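Local structure of pentafunctional AROM polypeptide (Schizosaccharomyces pombe, 5SWV) at residues A[392-403]-A[420-428]; A[436-447]-A[467-478]. The protein probably catalyses five consecutive central steps of the shikimate pathway, this fragment joining a type I dehydroquinate dehydratase to a shikimate dehydrogenase. One frame throughout, in Å; residues are numbered along the deposited sequence.

Contact 1 of 2, residues A[392-403]-A[420-428]; sequences HRLGVSRIYLLN and YNIHIIDSD
Ile399 pairs with Ile422, Tyr400 with His423 and Leu401 with Ile424 as parallel bridge partners; the short axes of strands 398-403 and 422-426 approach to 4.6 Å and diverge by 30°. The ladder starts with Ile399 N donating to Asn421 O at 2.8 Å and ends with Ile425 N donating to Leu401 O at 2.9 Å. Between them His423 N binds Ile399 O and Leu401 N binds His423 O. Ahead of the ladder the rings of His392 and Tyr420 stack face to face, centroids 3.5 Å apart. His392 CG lies anti to the backbone N (chi1 -170°), which carries the imidazole off helix 382-393 onto the phenol. With helix 406-413 the strands form a beta-alpha-beta crossover of the Rossmann-type domain, in which 422-426 is an outermost strand. On one sheet face Leu401 CD2 lies alongside Ile422 CG2 at 4.0 Å. On the other, Ile425 CD1 meets Tyr400 CD2 at 3.8 Å, while the Tyr400 hydroxyl bonds to Glu434. Arg398 brings NH1 over a face of the His423 imidazole, 3.3 Å from CE1, with guanidinium and ring planes 60° apart. Beyond the last ladder bond, Ser427 OG donates to Asn403 O in the carbonyl plane (2.9 Å).

Contact 2 of 2, residues A[436-447]-A[467-478]; sequences SSVTLSAVVSTI and NKADGGVFLDMA
Phe474 and Val443 are bridge partners whose side chains lean together: Val443 CG1 comes obliquely to the phenyl ring, 3.7 Å from CD1. Ser445 CB approaches the same ring near CZ, also obliquely, and Met487 and Ala490 of helix 485-492 add to its surroundings. The Asp476 carboxylate uses its two oxygens differently. OD1 accepts from Ala478 N on its anti side, 31° out of the carboxylate plane, closing an Asx turn at the strand end; OD2 binds the Thr484 hydroxyl. A water sits 2.9 Å from Ile447 O and makes at most a weak bond to Asp476 OD1; it has more acceptors in reach than protons to give. Strands 442-445 and 472-476 run parallel, their short axes 8° apart. They are neighbouring strands of the six-stranded parallel Rossmann-type sheet, probably the nucleotide-binding half of the shikimate dehydrogenase. The ladder runs Val473 N to Ser441 O, Val443 N to Val473 O, Leu475 N to Val443 O and Ser445 N to Leu475 O, ending with Met477 N to Ser445 O at 3.0 Å. Upstream the register differs: Leu440 pairs with Lys468, but Ala442 with Val473, so 467-478 spends three extra residues. A type II turn from Ala469 to Gly472 takes up the excess, with Gly471 at positive phi (69°). Leu440 N to Asn467 O and Ala469 N to Leu440 O (3.0 Å) secure this first part. Ser441 OG touches Ala469 CB at 3.4 Å, and Thr439 CG2 lies against the Lys468-Ala469 peptide, 3.5 Å from Ala469 N. On the face opposite Phe474, Val444 CG1 packs on Met477 CG at 4.0 Å, near Ile357 of helix 353-364.

How the contacts relate
From the N terminus, the chain leaves helix 382-393, runs through strand 398-403 and helix 406-413, and contact 1 closes that excursion when 422-426 returns beside it. After helix 432-436 the chain enters 440-445; helix 455-466 follows, and contact 2 closes this second loop first at 467-469 and then along 472-476. The loops are thus in series, neither nested nor crossed. Strand 374-378 lies between the two pairs: Gly375 bonds to Arg398 and Tyr400, while Leu376 bonds to Ala442 and Val444, which places both contacts in one sheet. Their centres are 12 Å apart, and they also touch directly where Tyr400 OH packs 3.8 Å from Val438 CG2.

Contact 1 of 2, residues A[392-403]-A[420-428]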
loop_
_atom_site.group_PDB
_atom_site.type_symbol
_atom_site.label_atom_id
_atom_site.label_comp_id
_atom_site.label_asym_id
_atom_site.label_seq_id
_atom_site.Cartn_x
_atom_site.Cartn_y
_atom_site.Cartn_z
ATOM N N HIS A 392 12.288 -12.399 -8.621
ATOM C CA HIS A 392 11.911 -13.638 -7.977
ATOM C C HIS A 392 10.654 -13.454 -7.143
ATOM O O HIS A 392 9.733 -14.275 -7.197
ATOM C CB HIS A 392 13.054 -14.198 -7.112
ATOM C CG HIS A 392 12.802 -15.589 -6.615
ATOM N ND1 HIS A 392 12.117 -15.847 -5.448
ATOM C CD2 HIS A 392 13.121 -16.796 -7.140
ATOM C CE1 HIS A 392 12.028 -17.153 -5.272
ATOM N NE2 HIS A 392 12.626 -17.752 -6.286
ATOM N N ARG A 393 10.593 -12.359 -6.402
ATOM C CA ARG A 393 9.451 -12.107 -5.528
ATOM C C ARG A 393 8.168 -11.860 -6.296
ATOM O O ARG A 393 7.105 -12.131 -5.788
ATOM C CB ARG A 393 9.747 -10.923 -4.608
ATOM C CG ARG A 393 8.776 -10.770 -3.454
ATOM C CD ARG A 393 9.452 -10.141 -2.251
ATOM N NE ARG A 393 8.461 -9.426 -1.455
ATOM C CZ ARG A 393 7.763 -9.930 -0.445
ATOM N NH1 ARG A 393 7.930 -11.192 -0.045
ATOM N NH2 ARG A 393 6.879 -9.152 0.174
ATOM N N LEU A 394 8.274 -11.342 -7.513
ATOM C CA LEU A 394 7.126 -11.164 -8.388
ATOM C C LEU A 394 6.737 -12.449 -9.112
ATOM O O LEU A 394 5.789 -12.426 -9.883
ATOM C CB LEU A 394 7.423 -10.090 -9.444
ATOM C CG LEU A 394 7.704 -8.644 -9.006
ATOM C CD1 LEU A 394 8.635 -7.915 -9.962
ATOM C CD2 LEU A 394 6.419 -7.856 -8.873
ATOM N N GLY A 395 7.474 -13.544 -8.921
ATOM C CA GLY A 395 7.094 -14.853 -9.459
ATOM C C GLY A 395 7.774 -15.303 -10.751
ATOM O O GLY A 395 7.398 -16.333 -11.308
ATOM N N VAL A 396 8.771 -14.570 -11.233
ATOM C CA VAL A 396 9.512 -14.981 -12.427
ATOM C C VAL A 396 10.184 -16.344 -12.189
ATOM O O VAL A 396 10.946 -16.503 -11.243
ATOM C CB VAL A 396 10.576 -13.929 -12.811
ATOM C CG1 VAL A 396 11.504 -14.439 -13.905
ATOM C CG2 VAL A 396 9.908 -12.643 -13.264
ATOM N N SER A 397 9.898 -17.322 -13.042
ATOM C CA SER A 397 10.422 -18.699 -12.859
ATOM C C SER A 397 11.775 -18.960 -13.531
ATOM O O SER A 397 12.432 -19.930 -13.186
ATOM C CB SER A 397 9.409 -19.741 -13.324
ATOM O OG SER A 397 9.094 -19.511 -14.677
ATOM N N ARG A 398 12.176 -18.131 -14.496
ATOM C CA ARG A 398 13.538 -18.187 -15.032
ATOM C C ARG A 398 14.116 -16.785 -15.075
ATOM O O ARG A 398 13.697 -15.962 -15.865
ATOM C CB ARG A 398 13.570 -18.819 -16.423
ATOM C CG ARG A 398 12.747 -20.094 -16.540
ATOM C CD ARG A 398 13.098 -20.931 -17.752
ATOM N NE ARG A 398 14.372 -21.601 -17.511
ATOM C CZ ARG A 398 14.743 -22.792 -17.988
ATOM N NH1 ARG A 398 15.946 -23.270 -17.670
ATOM N NH2 ARG A 398 13.939 -23.529 -18.764
ATOM N N ILE A 399 15.084 -16.534 -14.207
ATOM C CA ILE A 399 15.728 -15.242 -14.090
ATOM C C ILE A 399 17.082 -15.337 -14.799
ATOM O O ILE A 399 18.048 -15.867 -14.231
ATOM C CB ILE A 399 15.901 -14.852 -12.600
ATOM C CG1 ILE A 399 14.555 -14.900 -11.863
ATOM C CG2 ILE A 399 16.482 -13.459 -12.467
ATOM C CD1 ILE A 399 14.657 -14.902 -10.353
ATOM N N TYR A 400 17.140 -14.851 -16.044
ATOM C CA TYR A 400 18.388 -14.843 -16.817
ATOM C C TYR A 400 19.306 -13.725 -16.340
ATOM O O TYR A 400 18.842 -12.623 -16.017
ATOM C CB TYR A 400 18.112 -14.771 -18.332
ATOM C CG TYR A 400 17.542 -16.072 -18.845
ATOM C CD1 TYR A 400 16.167 -16.315 -18.816
ATOM C CD2 TYR A 400 18.375 -17.096 -19.284
ATOM C CE1 TYR A 400 15.634 -17.531 -19.247
ATOM C CE2 TYR A 400 17.854 -18.311 -19.717
ATOM C CZ TYR A 400 16.476 -18.528 -19.696
ATOM O OH TYR A 400 15.943 -19.733 -20.118
ATOM N N LEU A 401 20.604 -14.024 -16.281
ATOM C CA LEU A 401 21.599 -13.102 -15.745
ATOM C C LEU A 401 22.764 -12.925 -16.712
ATOM O O LEU A 401 23.427 -13.895 -17.067
ATOM C CB LEU A 401 22.103 -13.623 -14.414
ATOM C CG LEU A 401 23.156 -12.790 -13.679
ATOM C CD1 LEU A 401 22.693 -11.361 -13.418
ATOM C CD2 LEU A 401 23.519 -13.454 -12.362
ATOM N N LEU A 402 23.026 -11.684 -17.111
ATOM C CA LEU A 402 23.938 -11.393 -18.202
ATOM C C LEU A 402 24.989 -10.376 -17.802
ATOM O O LEU A 402 24.654 -9.298 -17.293
ATOM C CB LEU A 402 23.154 -10.864 -19.387
ATOM C CG LEU A 402 23.967 -10.414 -20.612
ATOM C CD1 LEU A 402 24.796 -11.547 -21.222
ATOM C CD2 LEU A 402 23.030 -9.825 -21.657
ATOM N N ASN A 403 26.253 -10.714 -18.077
ATOM C CA ASN A 403 27.404 -9.887 -17.735
ATOM C C ASN A 403 28.573 -10.019 -18.699
ATOM O O ASN A 403 28.593 -10.885 -19.571
ATOM C CB ASN A 403 27.874 -10.236 -16.327
ATOM C CG ASN A 403 26.960 -9.672 -15.266
ATOM O OD1 ASN A 403 26.882 -8.465 -15.099
ATOM N ND2 ASN A 403 26.235 -10.538 -14.574
ATOM N N TYR A 420 17.082 -20.908 -6.905
ATOM C CA TYR A 420 16.465 -19.573 -7.001
ATOM C C TYR A 420 16.167 -19.120 -8.451
ATOM O O TYR A 420 15.958 -17.924 -8.701
ATOM C CB TYR A 420 17.349 -18.530 -6.286
ATOM C CG TYR A 420 16.584 -17.378 -5.663
ATOM C CD1 TYR A 420 15.670 -17.602 -4.631
ATOM C CD2 TYR A 420 16.786 -16.061 -6.085
ATOM C CE1 TYR A 420 14.974 -16.555 -4.052
ATOM C CE2 TYR A 420 16.090 -15.004 -5.506
ATOM C CZ TYR A 420 15.187 -15.253 -4.490
ATOM O OH TYR A 420 14.487 -14.218 -3.901
ATOM N N ASN A 421 16.162 -20.068 -9.390
ATOM C CA ASN A 421 15.790 -19.850 -10.768
ATOM C C ASN A 421 16.734 -18.978 -11.553
ATOM O O ASN A 421 16.361 -18.492 -12.624
ATOM C CB ASN A 421 14.382 -19.270 -10.874
ATOM C CG ASN A 421 13.359 -20.074 -10.105
ATOM O OD1 ASN A 421 13.442 -21.294 -10.041
ATOM N ND2 ASN A 421 12.377 -19.384 -9.515
ATOM N N ILE A 422 17.957 -18.800 -11.068
ATOM C CA ILE A 422 18.926 -17.976 -11.783
ATOM C C ILE A 422 19.580 -18.830 -12.858
ATOM O O ILE A 422 20.033 -19.919 -12.561
ATOM C CB ILE A 422 20.001 -17.392 -10.848
ATOM C CG1 ILE A 422 19.332 -16.557 -9.751
ATOM C CG2 ILE A 422 20.979 -16.516 -11.635
ATOM C CD1 ILE A 422 20.263 -16.113 -8.648
ATOM N N HIS A 423 19.602 -18.334 -14.095
ATOM C CA HIS A 423 20.263 -18.989 -15.225
ATOM C C HIS A 423 21.244 -18.025 -15.848
ATOM O O HIS A 423 20.843 -17.059 -16.480
ATOM C CB HIS A 423 19.225 -19.437 -16.249
ATOM C CG HIS A 423 18.262 -20.434 -15.697
ATOM N ND1 HIS A 423 18.619 -21.742 -15.436
ATOM C CD2 HIS A 423 16.986 -20.300 -15.272
ATOM C CE1 HIS A 423 17.592 -22.380 -14.905
ATOM N NE2 HIS A 423 16.584 -21.531 -14.805
ATOM N N ILE A 424 22.531 -18.276 -15.650
ATOM C CA ILE A 424 23.586 -17.389 -16.143
ATOM C C ILE A 424 23.759 -17.578 -17.649
ATOM O O ILE A 424 23.640 -18.681 -18.157
ATOM C CB ILE A 424 24.919 -17.655 -15.393
ATOM C CG1 ILE A 424 24.782 -17.263 -13.915
ATOM C CG2 ILE A 424 26.079 -16.901 -16.033
ATOM C CD1 ILE A 424 25.828 -17.871 -13.010
ATOM N N ILE A 425 24.018 -16.476 -18.343
ATOM C CA ILE A 425 24.312 -16.459 -19.769
ATOM C C ILE A 425 25.751 -16.005 -19.942
ATOM O O ILE A 425 26.106 -14.935 -19.463
ATOM C CB ILE A 425 23.415 -15.447 -20.503
ATOM C CG1 ILE A 425 21.950 -15.876 -20.415
ATOM C CG2 ILE A 425 23.850 -15.292 -21.960
ATOM C CD1 ILE A 425 20.979 -14.813 -20.880
ATOM N N ASP A 426 26.552 -16.814 -20.635
ATOM C CA ASP A 426 27.952 -16.521 -20.931
ATOM C C ASP A 426 27.998 -15.804 -22.266
ATOM O O ASP A 426 27.659 -16.376 -23.306
ATOM C CB ASP A 426 28.775 -17.823 -21.002
ATOM C CG ASP A 426 30.293 -17.586 -21.158
ATOM O OD1 ASP A 426 30.783 -16.433 -21.148
ATOM O OD2 ASP A 426 31.009 -18.593 -21.317
ATOM N N SER A 427 28.423 -14.548 -22.235
ATOM C CA SER A 427 28.518 -13.749 -23.446
ATOM C C SER A 427 29.617 -14.227 -24.409
ATOM O O SER A 427 29.609 -13.832 -25.573
ATOM C CB SER A 427 28.691 -12.264 -23.105
ATOM O OG SER A 427 29.583 -12.064 -22.025
ATOM N N ASP A 428 30.553 -15.061 -23.945
ATOM C CA ASP A 428 31.544 -15.658 -24.857
ATOM C C ASP A 428 30.931 -16.867 -25.537
ATOM O O ASP A 428 30.653 -16.833 -26.735
ATOM C CB ASP A 428 32.839 -16.039 -24.136
ATOM C CG ASP A 428 33.461 -14.870 -23.423
ATOM O OD1 ASP A 428 33.447 -13.740 -23.964
ATOM O OD2 ASP A 428 33.949 -15.090 -22.304
#

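Contact 2 of 2, residues A[436-447]-A[467-478]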
loop_
_atom_site.group_PDB
_atom_site.type_symbol
_atom_site.label_atom_id
_atom_site.label_comp_id
_atom_site.label_asym_id
_atom_site.label_seq_id
_atom_site.Cartn_x
_atom_site.Cartn_y
_atom_site.Cartn_z
ATOM N N SER A 436 16.953 -18.622 -28.271
ATOM C CA SER A 436 16.087 -18.282 -29.411
ATOM C C SER A 436 14.600 -18.365 -29.056
ATOM O O SER A 436 13.821 -17.470 -29.405
ATOM C CB SER A 436 16.391 -19.197 -30.606
ATOM O OG SER A 436 16.374 -20.564 -30.224
ATOM N N SER A 437 14.237 -19.426 -28.333
ATOM C CA SER A 437 12.862 -19.648 -27.879
ATOM C C SER A 437 12.531 -19.017 -26.505
ATOM O O SER A 437 11.491 -19.345 -25.920
ATOM C CB SER A 437 12.579 -21.157 -27.844
ATOM O OG SER A 437 13.411 -21.799 -26.890
ATOM N N VAL A 438 13.376 -18.106 -26.006
ATOM C CA VAL A 438 13.137 -17.438 -24.715
ATOM C C VAL A 438 12.416 -16.094 -24.880
ATOM O O VAL A 438 13.024 -15.075 -25.242
ATOM C CB VAL A 438 14.442 -17.247 -23.916
ATOM C CG1 VAL A 438 14.175 -16.508 -22.606
ATOM C CG2 VAL A 438 15.071 -18.598 -23.624
ATOM N N THR A 439 11.118 -16.120 -24.599
ATOM C CA THR A 439 10.271 -14.935 -24.619
ATOM C C THR A 439 10.280 -14.280 -23.238
ATOM O O THR A 439 9.861 -14.885 -22.256
ATOM C CB THR A 439 8.838 -15.325 -25.015
ATOM O OG1 THR A 439 8.893 -16.100 -26.217
ATOM C CG2 THR A 439 7.953 -14.091 -25.224
ATOM N N LEU A 440 10.761 -13.043 -23.174
ATOM C CA LEU A 440 10.917 -12.327 -21.900
ATOM C C LEU A 440 9.688 -11.487 -21.570
ATOM O O LEU A 440 9.057 -10.920 -22.464
ATOM C CB LEU A 440 12.138 -11.414 -21.959
ATOM C CG LEU A 440 13.471 -12.104 -22.237
ATOM C CD1 LEU A 440 14.525 -11.085 -22.625
ATOM C CD2 LEU A 440 13.901 -12.908 -21.015
ATOM N N SER A 441 9.359 -11.423 -20.284
ATOM C CA SER A 441 8.285 -10.571 -19.776
ATOM C C SER A 441 8.777 -9.379 -18.931
ATOM O O SER A 441 7.996 -8.465 -18.657
ATOM C CB SER A 441 7.313 -11.420 -18.953
ATOM O OG SER A 441 6.659 -12.367 -19.776
ATOM N N ALA A 442 10.049 -9.381 -18.525
ATOM C CA ALA A 442 10.591 -8.358 -17.619
ATOM C C ALA A 442 12.092 -8.250 -17.791
ATOM O O ALA A 442 12.765 -9.266 -17.908
ATOM C CB ALA A 442 10.258 -8.691 -16.170
ATOM N N VAL A 443 12.612 -7.025 -17.818
ATOM C CA VAL A 443 14.045 -6.808 -17.943
ATOM C C VAL A 443 14.487 -5.678 -17.023
ATOM O O VAL A 443 13.760 -4.713 -16.853
ATOM C CB VAL A 443 14.443 -6.499 -19.403
ATOM C CG1 VAL A 443 15.946 -6.253 -19.522
ATOM C CG2 VAL A 443 14.025 -7.642 -20.326
ATOM N N VAL A 444 15.672 -5.808 -16.425
ATOM C CA VAL A 444 16.262 -4.739 -15.613
ATOM C C VAL A 444 17.729 -4.569 -15.993
ATOM O O VAL A 444 18.504 -5.520 -15.891
ATOM C CB VAL A 444 16.178 -5.022 -14.099
ATOM C CG1 VAL A 444 16.552 -3.776 -13.307
ATOM C CG2 VAL A 444 14.788 -5.491 -13.717
ATOM N N SER A 445 18.113 -3.376 -16.449
ATOM C CA SER A 445 19.521 -3.053 -16.637
ATOM C C SER A 445 20.003 -2.291 -15.430
ATOM O O SER A 445 19.448 -1.251 -15.119
ATOM C CB SER A 445 19.733 -2.196 -17.863
ATOM O OG SER A 445 21.084 -1.773 -17.901
ATOM N N THR A 446 21.030 -2.803 -14.758
ATOM C CA THR A 446 21.641 -2.129 -13.605
ATOM C C THR A 446 23.021 -1.535 -13.917
ATOM O O THR A 446 23.698 -1.033 -13.033
ATOM C CB THR A 446 21.779 -3.111 -12.438
ATOM O OG1 THR A 446 22.686 -4.150 -12.798
ATOM C CG2 THR A 446 20.447 -3.740 -12.124
ATOM N N ILE A 447 23.439 -1.583 -15.171
ATOM C CA ILE A 447 24.785 -1.146 -15.530
ATOM C C ILE A 447 24.768 0.362 -15.821
ATOM O O ILE A 447 23.675 0.942 -15.938
ATOM C CB ILE A 447 25.364 -2.001 -16.688
ATOM C CG1 ILE A 447 24.679 -1.695 -18.028
ATOM C CG2 ILE A 447 25.259 -3.478 -16.334
ATOM C CD1 ILE A 447 25.117 -2.608 -19.153
ATOM N N ASN A 467 12.564 -10.949 -28.621
ATOM C CA ASN A 467 11.618 -11.967 -28.224
ATOM C C ASN A 467 10.885 -11.520 -26.962
ATOM O O ASN A 467 11.421 -11.608 -25.853
ATOM C CB ASN A 467 12.344 -13.304 -28.048
ATOM C CG ASN A 467 11.447 -14.493 -28.303
ATOM O OD1 ASN A 467 11.845 -15.632 -28.065
ATOM N ND2 ASN A 467 10.239 -14.245 -28.800
ATOM N N LYS A 468 9.651 -11.052 -27.148
ATOM C CA LYS A 468 8.974 -10.197 -26.176
ATOM C C LYS A 468 7.506 -10.569 -25.950
ATOM O O LYS A 468 6.729 -10.656 -26.899
ATOM C CB LYS A 468 9.067 -8.759 -26.679
ATOM C CG LYS A 468 8.784 -7.691 -25.634
ATOM C CD LYS A 468 7.340 -7.239 -25.608
ATOM C CE LYS A 468 7.086 -6.010 -26.449
ATOM N NZ LYS A 468 5.743 -5.493 -26.086
ATOM N N ALA A 469 7.122 -10.757 -24.690
ATOM C CA ALA A 469 5.736 -11.099 -24.346
ATOM C C ALA A 469 4.865 -9.861 -24.356
ATOM O O ALA A 469 5.325 -8.756 -24.080
ATOM C CB ALA A 469 5.665 -11.759 -22.979
ATOM N N ASP A 470 3.587 -10.043 -24.643
ATOM C CA ASP A 470 2.664 -8.922 -24.581
ATOM C C ASP A 470 2.741 -8.285 -23.205
ATOM O O ASP A 470 2.799 -8.995 -22.195
ATOM C CB ASP A 470 1.226 -9.354 -24.864
ATOM C CG ASP A 470 0.995 -9.693 -26.320
ATOM O OD1 ASP A 470 1.669 -9.125 -27.218
ATOM O OD2 ASP A 470 0.119 -10.544 -26.557
ATOM N N GLY A 471 2.769 -6.948 -23.201
ATOM C CA GLY A 471 2.806 -6.142 -21.992
ATOM C C GLY A 471 4.106 -6.228 -21.224
ATOM O O GLY A 471 4.130 -5.914 -20.043
ATOM N N GLY A 472 5.184 -6.643 -21.889
ATOM C CA GLY A 472 6.472 -6.853 -21.227
ATOM C C GLY A 472 7.097 -5.532 -20.850
ATOM O O GLY A 472 6.962 -4.569 -21.593
ATOM N N VAL A 473 7.778 -5.485 -19.702
ATOM C CA VAL A 473 8.303 -4.219 -19.150
ATOM C C VAL A 473 9.826 -4.249 -19.049
ATOM O O VAL A 473 10.406 -5.237 -18.596
ATOM C CB VAL A 473 7.705 -3.896 -17.755
ATOM C CG1 VAL A 473 8.279 -2.600 -17.181
ATOM C CG2 VAL A 473 6.185 -3.828 -17.820
ATOM N N PHE A 474 10.445 -3.154 -19.486
ATOM C CA PHE A 474 11.881 -2.927 -19.383
ATOM C C PHE A 474 12.126 -1.804 -18.398
ATOM O O PHE A 474 11.498 -0.751 -18.507
ATOM C CB PHE A 474 12.420 -2.506 -20.736
ATOM C CG PHE A 474 13.852 -2.077 -20.706
ATOM C CD1 PHE A 474 14.871 -3.007 -20.872
ATOM C CD2 PHE A 474 14.191 -0.748 -20.524
ATOM C CE1 PHE A 474 16.204 -2.618 -20.845
ATOM C CE2 PHE A 474 15.521 -0.352 -20.496
ATOM C CZ PHE A 474 16.528 -1.287 -20.649
ATOM N N LEU A 475 13.049 -2.012 -17.463
ATOM C CA LEU A 475 13.431 -0.977 -16.493
ATOM C C LEU A 475 14.932 -0.719 -16.530
ATOM O O LEU A 475 15.717 -1.645 -16.405
ATOM C CB LEU A 475 13.030 -1.405 -15.081
ATOM C CG LEU A 475 13.527 -0.546 -13.914
ATOM C CD1 LEU A 475 12.983 0.863 -14.008
ATOM C CD2 LEU A 475 13.110 -1.175 -12.603
ATOM N N ASP A 476 15.336 0.534 -16.671
ATOM C CA ASP A 476 16.741 0.892 -16.553
ATOM C C ASP A 476 16.900 1.634 -15.249
ATOM O O ASP A 476 16.182 2.591 -15.019
ATOM C CB ASP A 476 17.163 1.786 -17.718
ATOM C CG ASP A 476 18.671 1.902 -17.860
ATOM O OD1 ASP A 476 19.375 1.955 -16.831
ATOM O OD2 ASP A 476 19.151 1.965 -19.012
ATOM N N MET A 477 17.840 1.207 -14.413
ATOM C CA MET A 477 18.082 1.843 -13.119
ATOM C C MET A 477 18.912 3.111 -13.158
ATOM O O MET A 477 19.001 3.797 -12.144
ATOM C CB MET A 477 18.738 0.863 -12.161
ATOM C CG MET A 477 17.838 -0.295 -11.809
ATOM S SD MET A 477 16.331 0.282 -11.026
ATOM C CE MET A 477 16.953 0.816 -9.427
ATOM N N ALA A 478 19.509 3.439 -14.298
ATOM C CA ALA A 478 20.220 4.712 -14.434
ATOM C C ALA A 478 19.294 5.862 -14.883
ATOM O O ALA A 478 18.335 5.672 -15.660
ATOM C CB ALA A 478 21.397 4.560 -15.385
HETATM O O HOH W 1 21.754 0.669 -18.119
#